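PDB 2HX5: 1,4-dihydroxy-2-naphthoyl-CoA hydrolase from Prochlorococcus marinus, which probably hydrolyses 1,4-dihydroxy-2-naphthoyl-CoA to 1,4-dihydroxy-2-naphthoate and free CoA, a thioesterase step on the route to phylloquinone. Local coordinates for the interface of chains A and B and the interface of chains A and C. Numbering follows the deposited sequence. Chains: chain A/B/C, Hypothetical protein.

Contact 1: the interface of chains A and B. Residues chain A 31, 35, 69, 72, 118; chain B 26-28.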
# COMPACT_ATOMS: atom_id res chain seq x y z
N PHE A 31 5.66 2.30 9.06
CA PHE A 31 6.07 0.91 9.30
C PHE A 31 6.66 0.24 8.11
O PHE A 31 7.59 -0.56 8.22
CB PHE A 31 4.87 0.12 9.85
CG PHE A 31 4.44 0.53 11.22
CD1 PHE A 31 5.23 0.25 12.33
CD2 PHE A 31 3.25 1.19 11.39
CE1 PHE A 31 4.86 0.64 13.58
CE2 PHE A 31 2.87 1.60 12.65
CZ PHE A 31 3.67 1.28 13.75
N HIS A 35 10.47 -1.37 7.87
CA HIS A 35 10.78 -2.69 7.39
C HIS A 35 11.76 -2.62 6.23
O HIS A 35 12.76 -3.36 6.15
CB HIS A 35 9.52 -3.46 7.04
CG HIS A 35 9.70 -4.95 6.84
ND1 HIS A 35 10.40 -5.51 5.79
CD2 HIS A 35 9.18 -5.98 7.55
CE1 HIS A 35 10.29 -6.83 5.87
NE2 HIS A 35 9.60 -7.14 6.95
N ILE A 69 7.09 -10.68 12.82
CA ILE A 69 6.90 -9.57 13.71
C ILE A 69 5.80 -9.92 14.70
O ILE A 69 4.66 -10.19 14.31
CB ILE A 69 6.60 -8.26 12.91
CG1 ILE A 69 7.87 -7.91 12.11
CG2 ILE A 69 6.17 -7.13 13.80
CD1 ILE A 69 7.67 -6.96 10.90
N CYS A 72 4.78 -4.31 17.20
CA CYS A 72 5.38 -3.08 16.74
C CYS A 72 4.60 -1.89 17.22
O CYS A 72 3.43 -2.02 17.66
CB CYS A 72 5.48 -3.00 15.23
SG CYS A 72 3.86 -3.06 14.34
N ILE A 118 10.08 -2.43 16.26
CA ILE A 118 9.58 -3.65 15.66
C ILE A 118 10.29 -4.81 16.34
O ILE A 118 11.52 -4.83 16.38
CB ILE A 118 9.82 -3.70 14.15
CG1 ILE A 118 9.08 -2.57 13.44
CG2 ILE A 118 9.32 -5.05 13.57
CD1 ILE A 118 9.21 -2.58 11.90
N HIS B 26 1.09 -9.37 5.54
CA HIS B 26 2.21 -8.53 5.82
C HIS B 26 1.84 -7.55 6.95
O HIS B 26 0.79 -6.94 6.98
CB HIS B 26 2.61 -7.78 4.59
CG HIS B 26 3.94 -7.12 4.72
ND1 HIS B 26 5.10 -7.81 4.93
CD2 HIS B 26 4.26 -5.81 4.77
CE1 HIS B 26 6.10 -6.93 5.06
NE2 HIS B 26 5.62 -5.73 4.99
N PHE B 27 2.73 -7.43 7.93
CA PHE B 27 2.36 -6.90 9.24
C PHE B 27 1.65 -5.56 9.22
O PHE B 27 0.66 -5.38 9.92
CB PHE B 27 3.59 -6.84 10.23
CG PHE B 27 4.56 -5.73 9.96
CD1 PHE B 27 5.30 -5.61 8.79
CD2 PHE B 27 4.66 -4.71 10.88
CE1 PHE B 27 6.12 -4.54 8.58
CE2 PHE B 27 5.50 -3.66 10.67
CZ PHE B 27 6.22 -3.55 9.53
N HIS B 28 2.14 -4.61 8.43
CA HIS B 28 1.59 -3.27 8.52
C HIS B 28 0.19 -3.14 7.96
O HIS B 28 -0.48 -2.15 8.25
CB HIS B 28 2.54 -2.20 7.93
CG HIS B 28 2.88 -2.39 6.50
ND1 HIS B 28 1.97 -2.14 5.50
CD2 HIS B 28 4.05 -2.66 5.88
CE1 HIS B 28 2.54 -2.34 4.33
NE2 HIS B 28 3.81 -2.61 4.53

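Contact 2: the interface of chains A and B. Residues chain A 71-74; chain B 71-74.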
# COMPACT_ATOMS: atom_id res chain seq x y z
N HIS A 71 5.30 -7.78 17.57
CA HIS A 71 4.88 -6.50 18.18
C HIS A 71 5.51 -5.39 17.40
O HIS A 71 6.67 -5.48 16.98
CB HIS A 71 5.29 -6.41 19.65
CG HIS A 71 5.06 -5.06 20.26
ND1 HIS A 71 3.80 -4.65 20.66
CD2 HIS A 71 5.90 -4.03 20.53
CE1 HIS A 71 3.88 -3.40 21.11
NE2 HIS A 71 5.15 -3.01 21.07
N CYS A 72 4.78 -4.31 17.20
CA CYS A 72 5.38 -3.08 16.74
C CYS A 72 4.60 -1.89 17.22
O CYS A 72 3.43 -2.02 17.66
CB CYS A 72 5.48 -3.00 15.23
SG CYS A 72 3.86 -3.06 14.34
N GLN A 73 5.26 -0.74 17.26
CA GLN A 73 4.66 0.48 17.75
C GLN A 73 5.39 1.68 17.17
O GLN A 73 6.52 1.59 16.71
CB GLN A 73 4.68 0.54 19.27
CG GLN A 73 6.05 0.46 19.91
CD GLN A 73 5.95 0.60 21.39
OE1 GLN A 73 5.84 -0.42 22.12
NE2 GLN A 73 5.92 1.83 21.88
N ALA A 74 4.72 2.80 17.22
CA ALA A 74 5.29 4.07 16.77
C ALA A 74 4.71 5.23 17.49
O ALA A 74 3.52 5.20 17.89
CB ALA A 74 5.11 4.28 15.30
N HIS B 71 0.16 7.91 18.30
CA HIS B 71 0.74 6.63 18.76
C HIS B 71 -0.09 5.51 18.21
O HIS B 71 -1.32 5.60 18.16
CB HIS B 71 0.79 6.54 20.29
CG HIS B 71 1.19 5.20 20.82
ND1 HIS B 71 2.51 4.79 20.82
CD2 HIS B 71 0.46 4.18 21.33
CE1 HIS B 71 2.57 3.55 21.29
NE2 HIS B 71 1.35 3.16 21.63
N CYS B 72 0.54 4.43 17.82
CA CYS B 72 -0.16 3.20 17.56
C CYS B 72 0.73 2.01 17.79
O CYS B 72 1.97 2.14 17.87
CB CYS B 72 -0.71 3.11 16.15
SG CYS B 72 0.57 3.16 14.82
N GLN B 73 0.11 0.86 18.04
CA GLN B 73 0.83 -0.35 18.33
C GLN B 73 -0.04 -1.56 18.01
O GLN B 73 -1.25 -1.47 17.91
CB GLN B 73 1.26 -0.41 19.80
CG GLN B 73 0.14 -0.32 20.81
CD GLN B 73 0.68 -0.45 22.20
OE1 GLN B 73 1.00 0.57 22.86
NE2 GLN B 73 0.85 -1.68 22.66
N ALA B 74 0.62 -2.68 17.87
CA ALA B 74 -0.06 -3.95 17.61
C ALA B 74 0.71 -5.11 18.14
O ALA B 74 1.97 -5.08 18.16
CB ALA B 74 -0.33 -4.18 16.15

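Contact 3: the interface of chains A and C. Residues chain A 40, 43, 49; chain C 13, 15, 83.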
# COMPACT_ATOMS: atom_id res chain seq x y z
N GLU A 40 17.33 -2.91 3.98
CA GLU A 40 18.48 -2.12 3.47
C GLU A 40 19.70 -2.25 4.36
O GLU A 40 20.85 -2.36 3.87
CB GLU A 40 18.13 -0.64 3.31
CG GLU A 40 19.16 0.11 2.56
CD GLU A 40 18.83 1.58 2.38
OE1 GLU A 40 17.72 2.01 2.75
OE2 GLU A 40 19.72 2.33 1.89
N GLU A 43 21.31 -5.67 3.88
CA GLU A 43 22.00 -5.61 2.56
C GLU A 43 23.35 -4.86 2.65
O GLU A 43 24.38 -5.32 2.17
CB GLU A 43 21.04 -4.91 1.60
CG GLU A 43 21.40 -4.63 0.18
CD GLU A 43 20.16 -3.98 -0.47
OE1 GLU A 43 20.00 -2.72 -0.40
OE2 GLU A 43 19.31 -4.78 -0.91
N PRO A 49 19.90 -11.44 0.41
CA PRO A 49 18.45 -11.64 0.60
C PRO A 49 18.02 -13.09 0.49
O PRO A 49 17.10 -13.50 1.20
CB PRO A 49 17.81 -10.85 -0.58
CG PRO A 49 18.91 -10.45 -1.48
CD PRO A 49 20.16 -10.39 -0.60
N VAL C 13 15.60 -1.50 -5.48
CA VAL C 13 15.65 -2.87 -5.01
C VAL C 13 14.25 -3.25 -4.52
O VAL C 13 13.59 -2.50 -3.76
CB VAL C 13 16.68 -3.08 -3.86
CG1 VAL C 13 16.77 -4.55 -3.48
CG2 VAL C 13 18.05 -2.47 -4.28
N ARG C 15 11.56 -4.98 -2.35
CA ARG C 15 11.56 -5.28 -0.93
C ARG C 15 10.46 -6.31 -0.60
O ARG C 15 9.56 -6.57 -1.43
CB ARG C 15 11.36 -4.00 -0.14
CG ARG C 15 12.51 -2.99 -0.34
CD ARG C 15 13.84 -3.51 0.08
NE ARG C 15 14.95 -2.52 -0.07
CZ ARG C 15 16.23 -2.86 -0.11
NH1 ARG C 15 16.67 -4.10 0.05
NH2 ARG C 15 17.13 -1.92 -0.25
N GLY C 83 14.50 -8.59 -3.36
CA GLY C 83 15.92 -8.40 -3.42
C GLY C 83 16.44 -8.17 -4.83
O GLY C 83 17.62 -7.88 -4.94

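Contact 4: the interface of chains A and C. Residues chain A 35, 53-55; chain C 16, 82.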
# COMPACT_ATOMS: atom_id res chain seq x y z
N HIS A 35 10.47 -1.37 7.87
CA HIS A 35 10.78 -2.69 7.39
C HIS A 35 11.76 -2.62 6.23
O HIS A 35 12.76 -3.36 6.15
CB HIS A 35 9.52 -3.46 7.04
CG HIS A 35 9.70 -4.95 6.84
ND1 HIS A 35 10.40 -5.51 5.79
CD2 HIS A 35 9.18 -5.98 7.55
CE1 HIS A 35 10.29 -6.83 5.87
NE2 HIS A 35 9.60 -7.14 6.95
N PHE A 53 15.14 -14.03 3.18
CA PHE A 53 13.75 -13.70 2.80
C PHE A 53 13.23 -14.69 1.79
O PHE A 53 13.85 -14.92 0.77
CB PHE A 53 13.64 -12.26 2.23
CG PHE A 53 13.92 -11.20 3.27
CD1 PHE A 53 12.96 -10.81 4.19
CD2 PHE A 53 15.19 -10.64 3.36
CE1 PHE A 53 13.25 -9.84 5.17
CE2 PHE A 53 15.47 -9.66 4.33
CZ PHE A 53 14.52 -9.30 5.24
N PRO A 54 12.04 -15.26 2.06
CA PRO A 54 11.43 -16.04 1.00
C PRO A 54 11.08 -15.12 -0.19
O PRO A 54 10.98 -13.87 -0.07
CB PRO A 54 10.16 -16.60 1.66
CG PRO A 54 10.06 -16.07 2.96
CD PRO A 54 11.22 -15.20 3.28
N GLY A 55 10.88 -15.76 -1.34
CA GLY A 55 10.52 -15.05 -2.57
C GLY A 55 11.72 -14.53 -3.36
O GLY A 55 11.54 -13.81 -4.35
N PHE C 16 10.61 -6.92 0.56
CA PHE C 16 9.82 -8.10 0.93
C PHE C 16 8.31 -7.78 0.89
O PHE C 16 7.49 -8.57 0.40
CB PHE C 16 10.23 -8.57 2.31
CG PHE C 16 9.59 -9.80 2.72
CD1 PHE C 16 9.79 -10.96 1.99
CD2 PHE C 16 8.84 -9.84 3.85
CE1 PHE C 16 9.19 -12.13 2.40
CE2 PHE C 16 8.27 -11.05 4.27
CZ PHE C 16 8.45 -12.14 3.55
N THR C 82 11.81 -10.55 -4.51
CA THR C 82 12.38 -9.79 -3.41
C THR C 82 13.93 -9.77 -3.50
O THR C 82 14.58 -10.81 -3.69
CB THR C 82 11.82 -10.21 -1.99
OG1 THR C 82 12.79 -9.97 -0.97
CG2 THR C 82 11.45 -11.68 -1.93

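Contact 1: the interface of chains A and B
B:Phe27 drives its ring into chain A, between helix 29-45 and the strands of the sheet. Methyl CD1 of A:Ile69 sits squarely over one face, 3.5 Å from the ring centroid, a CH-pi contact. The rim is packed from several directions. CD2 of the A:His35 imidazole lies 3.5 Å from CE1 of B:Phe27, and the far tip, CZ, meets CD1 of A:Ile118 at 3.9 Å, the two side chains crossing at about a right angle. At the edge, in the ring plane, SG of A:Cys72 comes within 3.9 Å of B:Phe27 CD2, while CB of A:Phe31 touches CE2. The second face is backed from its own chain by CB of B:His28, which also packs on A:Phe31 CB at 3.8 Å. CG of B:Phe27 lies between the backbone N and the carbonyl carbon (chi1 76°), which points the ring into the chain A packing. Beside it, B:His26 points CE1 at a face of the A:His35 ring, the two imidazoles edge-to-face with planes 65° apart; the edge of A:His35 is braced by A:Ile69 CD1. This plug holds two hot-dog subunits together and may help to steady the loop that follows the predicted catalytic B:Asp20.

Contact 2: the interface of chains A and B
With CG anti to the backbone N (chi1 172°), A:His71 brings its imidazole over to the carbonyl O of B:Ala74, ND1 being 3.1 Å away; A:Gln73, with CG turned in between its backbone N and carbonyl carbon (59°), raises an extended chain beside it. The setting is the edge-to-edge pairing of strands 69-76 in a hot-dog-fold dimer, antiparallel and centred on A:Gln73 facing B:Gln73. A:Cys72 N donates to B:Ala74 O at 3.1 Å and B:Ala74 N to A:Cys72 O at 2.9 Å, and the two-fold repeats both bonds with the chains exchanged. On the axis, CB of A:Gln73 packs on CB of B:Gln73 at 3.6 Å. The imidazole of A:His71 is fixed from within its own strand: NE2 gives a nearly straight bond, 169° at the hydrogen, to A:Gln73 OE1, which lies in the ring plane and is met on a lone pair in its own carbonyl plane. B:Ala74 O sits well out of the ring plane, a close polar contact of ND1 and at best a poor hydrogen bond. Around the same ring, CE1 faces NE2 of B:Gln73. A leucine at A:His71 would probably leave A:Gln73 OE1 without its donor and the amide freer to turn.

Contact 3: the interface of chains A and C
A:Glu43 and C:Arg15 make the salt bridge here, a carboxylate on helix 29-45 gripped end-on by both terminal nitrogens of the guanidinium. C:Arg15 NH2 reaches A:Glu43 OE1 at 3.0 Å, almost straight and within the guanidinium plane, meeting the oxygen on its syn side but tilted somewhat out of the carboxylate plane. C:Arg15 NH1 reaches A:Glu43 OE2 at 2.9 Å but comes from above the carboxylate, so the fork is twisted, with the two planes 32° apart. C:Arg15 bends at chi2 (-60°) and then runs out extended, meeting the A:Glu43 chain at about a right angle. Its flat head is sandwiched: CB of C:Val13 lies over one face, and the backbone N of A:Glu40 over the other, toward the rim. Methyl CG1 of C:Val13 also touches A:Glu43 OE2 at 3.6 Å. The carboxylate OE1 of A:Glu40 stays 5.0 Å from C:Arg15 NH2 and may add a little attraction without a direct bond. An alanine in place of A:Glu43 would probably leave the guanidinium without its paired charge and less firmly held in its rotation. Farther along, A:Pro49 CG lies 4.1 Å from C:Gly83 CA. The site supplies a charged clamp between chains A and C, and probably helps join hot-dog dimers into the tetramer.

Contact 4: the interface of chains A and C
The chain turns at A:Gly55, whose positive phi (86°) follows an extended A:Pro54, and A:Gly55 O accepts a weak bond from C:Thr82 N at 3.3 Å. Most of the contact is instead made by the ring of C:Phe16. A:Phe53 lays CD1 over one face of it, displaced toward the rim and 3.8 Å from C:Phe16 CG, so that an edge of one phenyl rides on the other. Around the rim, CE1 of C:Phe16 meets CD of A:Pro54 at 3.8 Å, and the carbonyl O of A:Pro54 lies at the edge in the ring plane, 3.5 Å from CE1. On the other flank, C:Phe16 CD2 is touched by CE1 of the A:His35 imidazole at 3.9 Å. The ring reaches these partners because chi1 of -175° swings CG away from the backbone N of C:Phe16 and out of its short 3-10 helix. The methyl of C:Thr82 lies too close to A:Pro54 O for its placement to be more than doubtful. In the fold, 3-10 helix 16-18 of chain C and the loop of C:Thr82 pack against chain A between helix 29-45 and the loop that follows helix 49-52.

The four contacts fall into two interfaces of chain A. Contacts 1 and 2, about 9 Å apart between their C-alpha centres, share A:Cys72 and belong to the A-B pairing; contacts 3 and 4, about 8 Å apart, belong to the A-C pairing. Measured likewise, contact 2 lies about 24 Å from contact 3 and about 22 Å from contact 4, yet contact 1 is about 13 Å from contact 4, and A:His35 takes part in both. Helix 29-45 serves contacts 1, 3 and 4, tying the interfaces together. The deposited four-chain assembly would fit a pair of dimers, though the structure alone does not show the state in solution.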